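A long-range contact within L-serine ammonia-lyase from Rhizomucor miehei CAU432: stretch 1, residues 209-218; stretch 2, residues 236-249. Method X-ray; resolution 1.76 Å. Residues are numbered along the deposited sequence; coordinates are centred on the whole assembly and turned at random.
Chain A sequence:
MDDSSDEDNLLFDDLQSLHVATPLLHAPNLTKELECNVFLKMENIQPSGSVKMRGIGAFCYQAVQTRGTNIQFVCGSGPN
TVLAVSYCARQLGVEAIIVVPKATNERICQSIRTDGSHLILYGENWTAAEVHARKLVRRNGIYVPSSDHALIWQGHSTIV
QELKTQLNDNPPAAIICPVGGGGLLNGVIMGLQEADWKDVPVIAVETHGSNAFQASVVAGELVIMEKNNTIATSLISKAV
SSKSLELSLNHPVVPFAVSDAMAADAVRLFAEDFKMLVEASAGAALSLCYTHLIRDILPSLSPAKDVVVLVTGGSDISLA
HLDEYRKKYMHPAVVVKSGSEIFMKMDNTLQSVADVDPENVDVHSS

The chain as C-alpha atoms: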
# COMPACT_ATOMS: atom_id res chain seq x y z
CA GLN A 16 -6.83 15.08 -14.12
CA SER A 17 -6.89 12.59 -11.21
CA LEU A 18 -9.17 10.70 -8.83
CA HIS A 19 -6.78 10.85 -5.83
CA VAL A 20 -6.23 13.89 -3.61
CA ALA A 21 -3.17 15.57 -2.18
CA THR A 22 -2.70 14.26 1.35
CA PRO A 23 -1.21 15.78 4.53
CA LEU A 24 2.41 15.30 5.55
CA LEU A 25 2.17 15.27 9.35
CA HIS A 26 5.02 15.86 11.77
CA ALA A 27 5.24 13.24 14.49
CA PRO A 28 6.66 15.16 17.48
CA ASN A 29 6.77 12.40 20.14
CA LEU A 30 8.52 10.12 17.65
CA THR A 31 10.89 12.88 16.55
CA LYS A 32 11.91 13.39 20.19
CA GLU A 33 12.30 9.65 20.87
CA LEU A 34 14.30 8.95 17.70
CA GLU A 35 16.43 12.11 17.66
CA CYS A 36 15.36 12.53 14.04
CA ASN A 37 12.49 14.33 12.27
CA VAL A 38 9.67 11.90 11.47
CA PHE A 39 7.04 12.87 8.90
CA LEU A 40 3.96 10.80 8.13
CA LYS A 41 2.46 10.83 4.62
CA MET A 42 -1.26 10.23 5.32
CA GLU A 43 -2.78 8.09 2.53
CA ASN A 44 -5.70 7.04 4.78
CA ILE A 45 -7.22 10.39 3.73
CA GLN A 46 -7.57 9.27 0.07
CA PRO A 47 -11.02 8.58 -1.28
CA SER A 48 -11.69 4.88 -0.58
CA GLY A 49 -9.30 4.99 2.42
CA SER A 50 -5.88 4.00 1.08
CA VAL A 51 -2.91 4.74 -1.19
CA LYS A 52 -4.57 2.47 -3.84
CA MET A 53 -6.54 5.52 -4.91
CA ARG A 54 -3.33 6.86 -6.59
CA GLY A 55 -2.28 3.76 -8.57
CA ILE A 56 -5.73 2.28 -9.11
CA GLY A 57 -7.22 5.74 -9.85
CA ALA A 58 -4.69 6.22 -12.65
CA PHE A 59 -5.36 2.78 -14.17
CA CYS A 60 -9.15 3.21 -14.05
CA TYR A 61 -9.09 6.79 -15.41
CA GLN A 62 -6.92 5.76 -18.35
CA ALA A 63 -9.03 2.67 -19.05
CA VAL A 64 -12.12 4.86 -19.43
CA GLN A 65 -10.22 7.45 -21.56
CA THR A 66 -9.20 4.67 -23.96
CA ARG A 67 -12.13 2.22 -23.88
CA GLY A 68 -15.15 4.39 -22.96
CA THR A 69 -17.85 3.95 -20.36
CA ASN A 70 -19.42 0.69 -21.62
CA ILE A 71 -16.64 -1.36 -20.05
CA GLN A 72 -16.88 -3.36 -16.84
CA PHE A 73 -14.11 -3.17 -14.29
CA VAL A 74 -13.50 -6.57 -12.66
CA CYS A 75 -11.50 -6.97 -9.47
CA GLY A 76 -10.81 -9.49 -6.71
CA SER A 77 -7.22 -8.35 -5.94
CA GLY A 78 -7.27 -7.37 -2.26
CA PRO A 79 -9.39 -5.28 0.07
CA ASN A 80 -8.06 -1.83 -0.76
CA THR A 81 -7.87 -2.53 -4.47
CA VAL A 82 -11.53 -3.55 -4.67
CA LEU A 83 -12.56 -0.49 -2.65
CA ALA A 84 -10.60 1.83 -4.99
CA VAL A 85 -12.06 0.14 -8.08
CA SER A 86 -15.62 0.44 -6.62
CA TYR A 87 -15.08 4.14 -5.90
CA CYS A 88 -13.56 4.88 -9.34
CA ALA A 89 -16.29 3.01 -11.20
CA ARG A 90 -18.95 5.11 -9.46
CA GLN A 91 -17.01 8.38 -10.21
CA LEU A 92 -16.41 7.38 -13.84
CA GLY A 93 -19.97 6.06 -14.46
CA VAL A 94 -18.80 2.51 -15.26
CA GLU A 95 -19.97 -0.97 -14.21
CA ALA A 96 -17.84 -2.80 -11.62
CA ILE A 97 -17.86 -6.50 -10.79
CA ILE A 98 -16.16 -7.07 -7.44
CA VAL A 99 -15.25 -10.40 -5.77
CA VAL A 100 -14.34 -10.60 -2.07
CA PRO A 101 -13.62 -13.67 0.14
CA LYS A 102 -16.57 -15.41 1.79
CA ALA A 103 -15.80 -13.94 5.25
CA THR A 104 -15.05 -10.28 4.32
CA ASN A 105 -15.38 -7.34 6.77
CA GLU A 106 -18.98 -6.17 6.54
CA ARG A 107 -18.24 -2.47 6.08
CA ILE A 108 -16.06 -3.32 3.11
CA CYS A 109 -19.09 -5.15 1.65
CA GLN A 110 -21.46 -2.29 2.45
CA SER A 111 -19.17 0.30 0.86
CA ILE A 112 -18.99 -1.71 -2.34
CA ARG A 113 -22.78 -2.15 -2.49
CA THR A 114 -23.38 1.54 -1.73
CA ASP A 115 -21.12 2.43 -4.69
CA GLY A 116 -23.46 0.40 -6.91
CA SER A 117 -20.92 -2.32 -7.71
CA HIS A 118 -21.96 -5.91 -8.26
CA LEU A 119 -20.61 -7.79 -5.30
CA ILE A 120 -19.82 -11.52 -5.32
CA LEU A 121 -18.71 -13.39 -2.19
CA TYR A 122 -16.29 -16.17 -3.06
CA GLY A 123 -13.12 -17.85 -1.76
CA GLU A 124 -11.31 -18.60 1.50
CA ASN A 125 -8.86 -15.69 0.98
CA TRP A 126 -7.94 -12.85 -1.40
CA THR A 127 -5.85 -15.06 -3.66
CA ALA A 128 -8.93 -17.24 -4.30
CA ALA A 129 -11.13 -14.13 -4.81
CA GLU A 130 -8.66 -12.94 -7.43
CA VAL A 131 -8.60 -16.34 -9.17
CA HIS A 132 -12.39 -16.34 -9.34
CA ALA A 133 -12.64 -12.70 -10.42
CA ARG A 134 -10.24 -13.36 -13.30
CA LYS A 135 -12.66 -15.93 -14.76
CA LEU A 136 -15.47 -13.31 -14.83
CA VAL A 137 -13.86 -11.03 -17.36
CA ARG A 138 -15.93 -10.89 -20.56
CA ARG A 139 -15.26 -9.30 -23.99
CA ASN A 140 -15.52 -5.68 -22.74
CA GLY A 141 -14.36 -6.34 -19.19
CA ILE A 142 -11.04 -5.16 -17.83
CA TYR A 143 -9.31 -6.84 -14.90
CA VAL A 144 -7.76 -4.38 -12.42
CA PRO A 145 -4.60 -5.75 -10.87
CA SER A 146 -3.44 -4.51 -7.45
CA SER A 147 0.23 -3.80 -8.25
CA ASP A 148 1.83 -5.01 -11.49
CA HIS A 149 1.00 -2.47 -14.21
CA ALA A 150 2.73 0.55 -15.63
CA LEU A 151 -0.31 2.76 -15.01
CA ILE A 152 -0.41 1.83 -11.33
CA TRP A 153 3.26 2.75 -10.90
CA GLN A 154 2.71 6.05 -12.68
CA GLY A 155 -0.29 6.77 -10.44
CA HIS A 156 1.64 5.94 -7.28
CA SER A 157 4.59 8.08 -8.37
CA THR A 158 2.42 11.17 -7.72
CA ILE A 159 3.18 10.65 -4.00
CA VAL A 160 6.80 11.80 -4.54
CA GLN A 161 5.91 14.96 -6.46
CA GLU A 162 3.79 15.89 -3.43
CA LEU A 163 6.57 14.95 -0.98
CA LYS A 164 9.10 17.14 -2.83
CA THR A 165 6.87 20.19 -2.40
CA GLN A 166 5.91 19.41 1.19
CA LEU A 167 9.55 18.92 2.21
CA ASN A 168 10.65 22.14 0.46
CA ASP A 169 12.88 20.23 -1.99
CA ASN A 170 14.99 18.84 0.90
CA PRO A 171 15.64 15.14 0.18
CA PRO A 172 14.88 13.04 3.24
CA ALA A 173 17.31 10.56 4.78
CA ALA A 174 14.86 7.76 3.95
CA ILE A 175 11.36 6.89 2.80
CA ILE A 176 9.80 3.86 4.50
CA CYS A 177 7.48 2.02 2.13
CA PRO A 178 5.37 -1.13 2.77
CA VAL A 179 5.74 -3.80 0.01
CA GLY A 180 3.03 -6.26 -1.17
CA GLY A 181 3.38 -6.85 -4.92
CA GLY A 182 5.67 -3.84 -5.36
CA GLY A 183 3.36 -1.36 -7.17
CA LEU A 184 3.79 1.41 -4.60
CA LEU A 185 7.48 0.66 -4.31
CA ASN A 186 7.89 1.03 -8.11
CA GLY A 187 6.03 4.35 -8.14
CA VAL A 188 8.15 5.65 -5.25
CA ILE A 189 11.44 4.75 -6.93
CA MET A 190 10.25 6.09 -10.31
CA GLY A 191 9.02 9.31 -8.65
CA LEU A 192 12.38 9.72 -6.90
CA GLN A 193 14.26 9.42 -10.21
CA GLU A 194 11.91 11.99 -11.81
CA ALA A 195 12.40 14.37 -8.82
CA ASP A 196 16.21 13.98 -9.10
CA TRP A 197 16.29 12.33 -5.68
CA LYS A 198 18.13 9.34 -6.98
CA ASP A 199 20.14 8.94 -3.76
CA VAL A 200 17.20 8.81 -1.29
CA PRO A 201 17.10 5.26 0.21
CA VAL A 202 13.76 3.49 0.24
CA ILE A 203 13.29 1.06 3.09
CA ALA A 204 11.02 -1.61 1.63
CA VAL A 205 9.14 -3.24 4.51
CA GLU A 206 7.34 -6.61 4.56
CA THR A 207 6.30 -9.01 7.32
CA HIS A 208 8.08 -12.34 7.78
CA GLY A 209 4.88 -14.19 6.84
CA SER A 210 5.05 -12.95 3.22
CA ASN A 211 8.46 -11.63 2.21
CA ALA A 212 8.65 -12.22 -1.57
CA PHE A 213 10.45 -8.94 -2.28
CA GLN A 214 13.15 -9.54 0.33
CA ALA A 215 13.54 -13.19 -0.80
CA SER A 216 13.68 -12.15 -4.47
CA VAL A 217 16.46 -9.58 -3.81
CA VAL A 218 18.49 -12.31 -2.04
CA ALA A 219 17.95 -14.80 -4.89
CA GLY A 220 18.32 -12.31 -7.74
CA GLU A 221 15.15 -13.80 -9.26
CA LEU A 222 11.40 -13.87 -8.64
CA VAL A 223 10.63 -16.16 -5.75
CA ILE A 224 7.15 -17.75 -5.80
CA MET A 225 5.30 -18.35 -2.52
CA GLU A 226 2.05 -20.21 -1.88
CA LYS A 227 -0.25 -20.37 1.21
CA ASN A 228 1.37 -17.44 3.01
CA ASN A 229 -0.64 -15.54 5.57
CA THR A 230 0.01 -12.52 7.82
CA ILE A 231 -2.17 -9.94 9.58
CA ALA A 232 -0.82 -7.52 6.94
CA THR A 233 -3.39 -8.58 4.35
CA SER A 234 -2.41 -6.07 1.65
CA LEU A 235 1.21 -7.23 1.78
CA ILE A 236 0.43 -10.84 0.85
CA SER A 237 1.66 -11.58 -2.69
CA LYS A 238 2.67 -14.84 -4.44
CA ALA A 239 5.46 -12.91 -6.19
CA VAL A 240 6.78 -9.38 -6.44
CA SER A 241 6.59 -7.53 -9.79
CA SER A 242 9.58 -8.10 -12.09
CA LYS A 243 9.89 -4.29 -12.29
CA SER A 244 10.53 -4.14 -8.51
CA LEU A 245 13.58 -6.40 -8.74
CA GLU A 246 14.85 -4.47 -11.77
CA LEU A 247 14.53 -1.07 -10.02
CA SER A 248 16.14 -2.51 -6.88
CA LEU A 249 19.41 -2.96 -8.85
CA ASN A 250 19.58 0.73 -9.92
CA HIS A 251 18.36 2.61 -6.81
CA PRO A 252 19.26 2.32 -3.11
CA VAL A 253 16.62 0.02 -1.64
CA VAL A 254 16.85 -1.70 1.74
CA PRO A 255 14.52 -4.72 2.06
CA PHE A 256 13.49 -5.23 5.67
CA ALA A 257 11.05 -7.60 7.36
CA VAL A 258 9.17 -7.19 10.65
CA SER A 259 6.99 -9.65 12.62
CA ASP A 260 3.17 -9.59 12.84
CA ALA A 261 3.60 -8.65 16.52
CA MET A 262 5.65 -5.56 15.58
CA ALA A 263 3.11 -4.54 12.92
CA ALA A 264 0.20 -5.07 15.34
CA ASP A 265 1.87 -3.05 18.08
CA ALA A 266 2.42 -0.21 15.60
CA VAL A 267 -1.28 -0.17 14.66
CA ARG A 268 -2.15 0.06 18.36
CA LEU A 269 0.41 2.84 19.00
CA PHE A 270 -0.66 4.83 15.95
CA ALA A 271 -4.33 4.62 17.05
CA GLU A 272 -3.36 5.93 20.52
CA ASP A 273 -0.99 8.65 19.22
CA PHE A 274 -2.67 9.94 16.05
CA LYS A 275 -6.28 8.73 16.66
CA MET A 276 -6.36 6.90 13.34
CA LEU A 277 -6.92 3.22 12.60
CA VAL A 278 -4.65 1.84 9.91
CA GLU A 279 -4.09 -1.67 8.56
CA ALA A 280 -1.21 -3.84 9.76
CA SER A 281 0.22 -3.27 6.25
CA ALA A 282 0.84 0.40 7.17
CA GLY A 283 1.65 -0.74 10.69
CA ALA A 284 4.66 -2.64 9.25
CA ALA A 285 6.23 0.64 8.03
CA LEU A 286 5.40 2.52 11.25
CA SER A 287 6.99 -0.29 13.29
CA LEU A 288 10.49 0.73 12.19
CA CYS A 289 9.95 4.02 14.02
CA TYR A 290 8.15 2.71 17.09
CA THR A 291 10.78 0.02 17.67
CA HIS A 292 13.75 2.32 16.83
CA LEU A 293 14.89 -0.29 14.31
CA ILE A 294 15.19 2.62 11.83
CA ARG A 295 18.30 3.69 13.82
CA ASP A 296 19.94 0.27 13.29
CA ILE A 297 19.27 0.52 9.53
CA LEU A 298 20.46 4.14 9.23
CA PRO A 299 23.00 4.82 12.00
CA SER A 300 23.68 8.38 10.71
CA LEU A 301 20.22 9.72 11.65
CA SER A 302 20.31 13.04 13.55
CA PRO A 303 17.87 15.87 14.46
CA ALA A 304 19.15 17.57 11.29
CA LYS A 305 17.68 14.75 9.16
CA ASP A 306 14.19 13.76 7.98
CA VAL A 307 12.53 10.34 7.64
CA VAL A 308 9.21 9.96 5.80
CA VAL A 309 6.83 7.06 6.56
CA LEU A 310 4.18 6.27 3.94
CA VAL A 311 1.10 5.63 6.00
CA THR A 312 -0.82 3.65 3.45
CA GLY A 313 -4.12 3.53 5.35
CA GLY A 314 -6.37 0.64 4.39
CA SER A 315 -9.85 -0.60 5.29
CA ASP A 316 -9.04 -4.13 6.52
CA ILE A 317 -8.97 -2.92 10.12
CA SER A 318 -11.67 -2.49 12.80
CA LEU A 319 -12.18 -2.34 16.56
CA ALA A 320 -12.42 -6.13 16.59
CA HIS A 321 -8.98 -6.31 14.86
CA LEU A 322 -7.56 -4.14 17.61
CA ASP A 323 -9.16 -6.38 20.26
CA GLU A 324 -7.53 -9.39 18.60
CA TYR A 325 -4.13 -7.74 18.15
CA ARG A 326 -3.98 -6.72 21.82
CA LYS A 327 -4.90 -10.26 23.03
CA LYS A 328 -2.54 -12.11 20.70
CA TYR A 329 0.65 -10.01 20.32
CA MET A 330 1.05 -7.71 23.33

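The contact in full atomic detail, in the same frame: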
# COMPACT_ATOMS: atom_id res chain seq x y z
N GLY A 209 5.87 -13.26 7.39
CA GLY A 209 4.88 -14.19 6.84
C GLY A 209 4.71 -14.14 5.33
O GLY A 209 4.22 -15.09 4.74
N SER A 210 5.13 -13.05 4.69
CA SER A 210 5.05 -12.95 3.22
C SER A 210 6.13 -11.99 2.69
O SER A 210 5.89 -10.79 2.51
CB SER A 210 3.64 -12.50 2.78
OG SER A 210 3.48 -12.63 1.38
N ASN A 211 7.33 -12.51 2.46
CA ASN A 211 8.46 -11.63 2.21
C ASN A 211 9.06 -11.81 0.81
O ASN A 211 10.29 -11.84 0.63
CB ASN A 211 9.52 -11.81 3.32
CG ASN A 211 10.31 -13.12 3.19
OD1 ASN A 211 9.78 -14.15 2.75
ND2 ASN A 211 11.57 -13.07 3.59
N ALA A 212 8.18 -11.91 -0.21
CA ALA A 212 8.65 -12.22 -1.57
C ALA A 212 9.67 -11.21 -2.11
O ALA A 212 10.63 -11.60 -2.79
CB ALA A 212 7.48 -12.38 -2.54
N PHE A 213 9.49 -9.93 -1.80
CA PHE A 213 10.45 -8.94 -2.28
C PHE A 213 11.84 -9.17 -1.71
O PHE A 213 12.82 -9.25 -2.46
CB PHE A 213 10.03 -7.50 -1.99
CG PHE A 213 11.02 -6.48 -2.49
CD1 PHE A 213 11.22 -6.30 -3.85
CD2 PHE A 213 11.78 -5.74 -1.60
CE1 PHE A 213 12.16 -5.38 -4.33
CE2 PHE A 213 12.71 -4.80 -2.06
CZ PHE A 213 12.89 -4.62 -3.43
N GLN A 214 11.90 -9.32 -0.38
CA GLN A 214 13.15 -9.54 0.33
C GLN A 214 13.82 -10.82 -0.16
O GLN A 214 15.03 -10.80 -0.42
CB GLN A 214 12.87 -9.64 1.83
CG GLN A 214 14.11 -9.92 2.68
CD GLN A 214 13.79 -9.91 4.17
OE1 GLN A 214 12.88 -10.61 4.62
NE2 GLN A 214 14.51 -9.11 4.92
N ALA A 215 13.03 -11.90 -0.29
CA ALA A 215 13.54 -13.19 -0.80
C ALA A 215 14.03 -13.09 -2.23
O ALA A 215 15.06 -13.69 -2.58
CB ALA A 215 12.48 -14.29 -0.69
N SER A 216 13.32 -12.32 -3.06
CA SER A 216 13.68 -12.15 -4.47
C SER A 216 14.99 -11.40 -4.63
O SER A 216 15.82 -11.76 -5.51
CB SER A 216 12.53 -11.49 -5.23
OG SER A 216 11.42 -12.37 -5.25
N VAL A 217 15.21 -10.37 -3.79
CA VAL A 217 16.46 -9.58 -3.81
C VAL A 217 17.63 -10.50 -3.42
O VAL A 217 18.69 -10.47 -4.05
CB VAL A 217 16.38 -8.31 -2.91
CG1 VAL A 217 17.73 -7.59 -2.81
CG2 VAL A 217 15.34 -7.35 -3.47
N VAL A 218 17.43 -11.33 -2.40
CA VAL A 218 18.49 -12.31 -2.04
C VAL A 218 18.81 -13.27 -3.19
O VAL A 218 20.00 -13.53 -3.48
CB VAL A 218 18.17 -13.10 -0.75
CG1 VAL A 218 19.31 -14.07 -0.43
CG2 VAL A 218 17.98 -12.14 0.41
N ILE A 236 0.36 -9.47 1.38
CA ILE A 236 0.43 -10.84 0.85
C ILE A 236 0.54 -10.79 -0.69
O ILE A 236 -0.27 -10.18 -1.36
CB ILE A 236 -0.80 -11.67 1.27
CG1 ILE A 236 -0.90 -11.74 2.80
CG2 ILE A 236 -0.78 -13.06 0.64
CD1 ILE A 236 -2.22 -12.28 3.33
N SER A 237 1.58 -11.42 -1.24
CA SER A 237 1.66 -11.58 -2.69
C SER A 237 2.38 -12.90 -2.98
O SER A 237 3.28 -13.30 -2.22
CB SER A 237 2.43 -10.40 -3.31
OG SER A 237 2.34 -10.41 -4.73
N LYS A 238 2.00 -13.58 -4.06
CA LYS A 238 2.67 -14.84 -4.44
C LYS A 238 4.06 -14.54 -4.99
O LYS A 238 4.99 -15.37 -4.86
CB LYS A 238 1.82 -15.63 -5.45
N ALA A 239 4.20 -13.36 -5.61
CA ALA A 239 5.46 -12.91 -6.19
C ALA A 239 5.49 -11.40 -6.25
O ALA A 239 4.45 -10.74 -6.25
CB ALA A 239 5.62 -13.50 -7.60
N VAL A 240 6.68 -10.83 -6.28
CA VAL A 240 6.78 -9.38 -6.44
C VAL A 240 6.87 -9.08 -7.95
O VAL A 240 7.23 -9.97 -8.74
CB VAL A 240 7.96 -8.81 -5.62
CG1 VAL A 240 9.29 -8.99 -6.33
CG2 VAL A 240 7.73 -7.36 -5.23
N SER A 241 6.51 -7.86 -8.36
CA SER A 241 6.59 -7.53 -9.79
C SER A 241 8.03 -7.59 -10.27
O SER A 241 8.95 -7.19 -9.55
CB SER A 241 6.04 -6.14 -10.05
OG SER A 241 6.91 -5.16 -9.55
N SER A 242 8.23 -8.07 -11.49
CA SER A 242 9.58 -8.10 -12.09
C SER A 242 10.23 -6.70 -12.16
O SER A 242 11.46 -6.57 -12.09
CB SER A 242 9.52 -8.72 -13.49
OG SER A 242 8.79 -7.85 -14.33
N LYS A 243 9.40 -5.67 -12.29
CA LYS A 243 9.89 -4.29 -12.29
C LYS A 243 10.54 -3.93 -10.96
O LYS A 243 11.49 -3.17 -10.94
CB LYS A 243 8.75 -3.31 -12.63
CG LYS A 243 9.11 -1.82 -12.60
CD LYS A 243 10.23 -1.43 -13.57
CE LYS A 243 9.81 -1.55 -15.03
NZ LYS A 243 10.62 -0.62 -15.87
N SER A 244 10.02 -4.47 -9.85
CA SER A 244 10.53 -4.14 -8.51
C SER A 244 11.98 -4.58 -8.35
O SER A 244 12.82 -3.83 -7.85
CB SER A 244 9.67 -4.80 -7.42
OG SER A 244 8.36 -4.27 -7.44
N LEU A 245 12.24 -5.81 -8.77
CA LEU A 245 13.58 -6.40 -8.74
C LEU A 245 14.55 -5.62 -9.63
O LEU A 245 15.70 -5.35 -9.24
CB LEU A 245 13.50 -7.87 -9.15
CG LEU A 245 14.71 -8.79 -8.89
CD1 LEU A 245 15.02 -8.89 -7.41
CD2 LEU A 245 14.46 -10.18 -9.46
N GLU A 246 14.09 -5.27 -10.82
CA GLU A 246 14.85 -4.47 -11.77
C GLU A 246 15.24 -3.10 -11.19
O GLU A 246 16.41 -2.70 -11.25
CB GLU A 246 14.05 -4.33 -13.08
CG GLU A 246 14.52 -3.26 -14.05
CD GLU A 246 13.83 -3.37 -15.41
OE1 GLU A 246 12.64 -3.73 -15.47
OE2 GLU A 246 14.50 -3.07 -16.43
N LEU A 247 14.26 -2.37 -10.64
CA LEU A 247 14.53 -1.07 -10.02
C LEU A 247 15.43 -1.18 -8.79
O LEU A 247 16.20 -0.27 -8.49
CB LEU A 247 13.22 -0.35 -9.64
CG LEU A 247 12.32 0.08 -10.80
CD1 LEU A 247 10.93 0.46 -10.32
CD2 LEU A 247 12.92 1.22 -11.61
N SER A 248 15.35 -2.31 -8.09
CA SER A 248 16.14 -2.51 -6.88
C SER A 248 17.65 -2.59 -7.19
O SER A 248 18.46 -2.32 -6.31
CB SER A 248 15.67 -3.75 -6.10
OG SER A 248 16.23 -4.96 -6.59
N LEU A 249 18.00 -2.91 -8.43
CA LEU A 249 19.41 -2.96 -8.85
C LEU A 249 19.99 -1.57 -9.14
O LEU A 249 21.20 -1.37 -9.04
CB LEU A 249 19.61 -3.85 -10.08
CG LEU A 249 19.14 -5.31 -10.13
CD1 LEU A 249 19.26 -5.85 -11.54
CD2 LEU A 249 19.88 -6.20 -9.13
O HOH W 1 5.11 -11.73 -0.44
O HOH W 2 8.81 -12.51 -6.11

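Residues 209-218 pack against residues 236-249, burying 456 Å² summed over both sides. One weak direct hydrogen bond and two bridging waters serve polar groups at the contact.

Gly 209 makes no contact. Ser 210 is buried, and its CA-to-CB bond points toward stretch 2. Its t rotamer brings OG to the backbone of the loop, where Ser 237 N donates a weak hydrogen bond to Ser 210 OG (3.5 Å). Water 1 is hydrogen-bonded to Ser 210 OG (2.6 Å). It accepts from Ala 212 N (3.1 Å from the water oxygen) and donates to Ser 237 O (3.0 Å), so it ties the start of the helix to the loop. The CA-to-CB bond of Asn 211 points away, and Asn 211 ND2 bonds to Gln 214 OE1 (3.0 Å) within its own stretch.

Ala 212 begins the helix. Its small side chain faces the loop backbone, with Ala 212 CB 4.1 Å from Val 240 N and 4.2 Å from Ala 239 CA.

Phe 213 has the largest covered area. Its CA-to-CB bond points sideways, but the ring reaches across. Phe 213 CD1 lies 3.9 Å from Val 240 CG2. The ring edge meets the second helix: Phe 213 CE1 is 3.9 Å from Ser 244 O, and Phe 213 CZ is 4.0 Å from Ser 248 CB. Phe 213 CE1 is also 4.0 Å from Ser 244 CB, so the ring edge packs against serine carbons as well as backbone.

Gln 214 and Ala 215 do not touch stretch 2. Ser 216 is buried. Its hydroxyl suits the place because Ser 216 OG can donate to Ala 212 O (2.7 Å), one turn back, and still accept from water 2 (2.8 Å), which in turn accepts from Val 240 N (2.7 Å). Leu 245 CD1 packs 3.5 Å from Ser 216 O.

Val 217 closes the contact, offering an apolar methyl to the Leu 245 methyl: Val 217 CG2 is 4.2 Å from Leu 245 CD1 and 4.0 Å from Ser 248 OG. Val 218 is exposed, and its CA-to-CB bond points away.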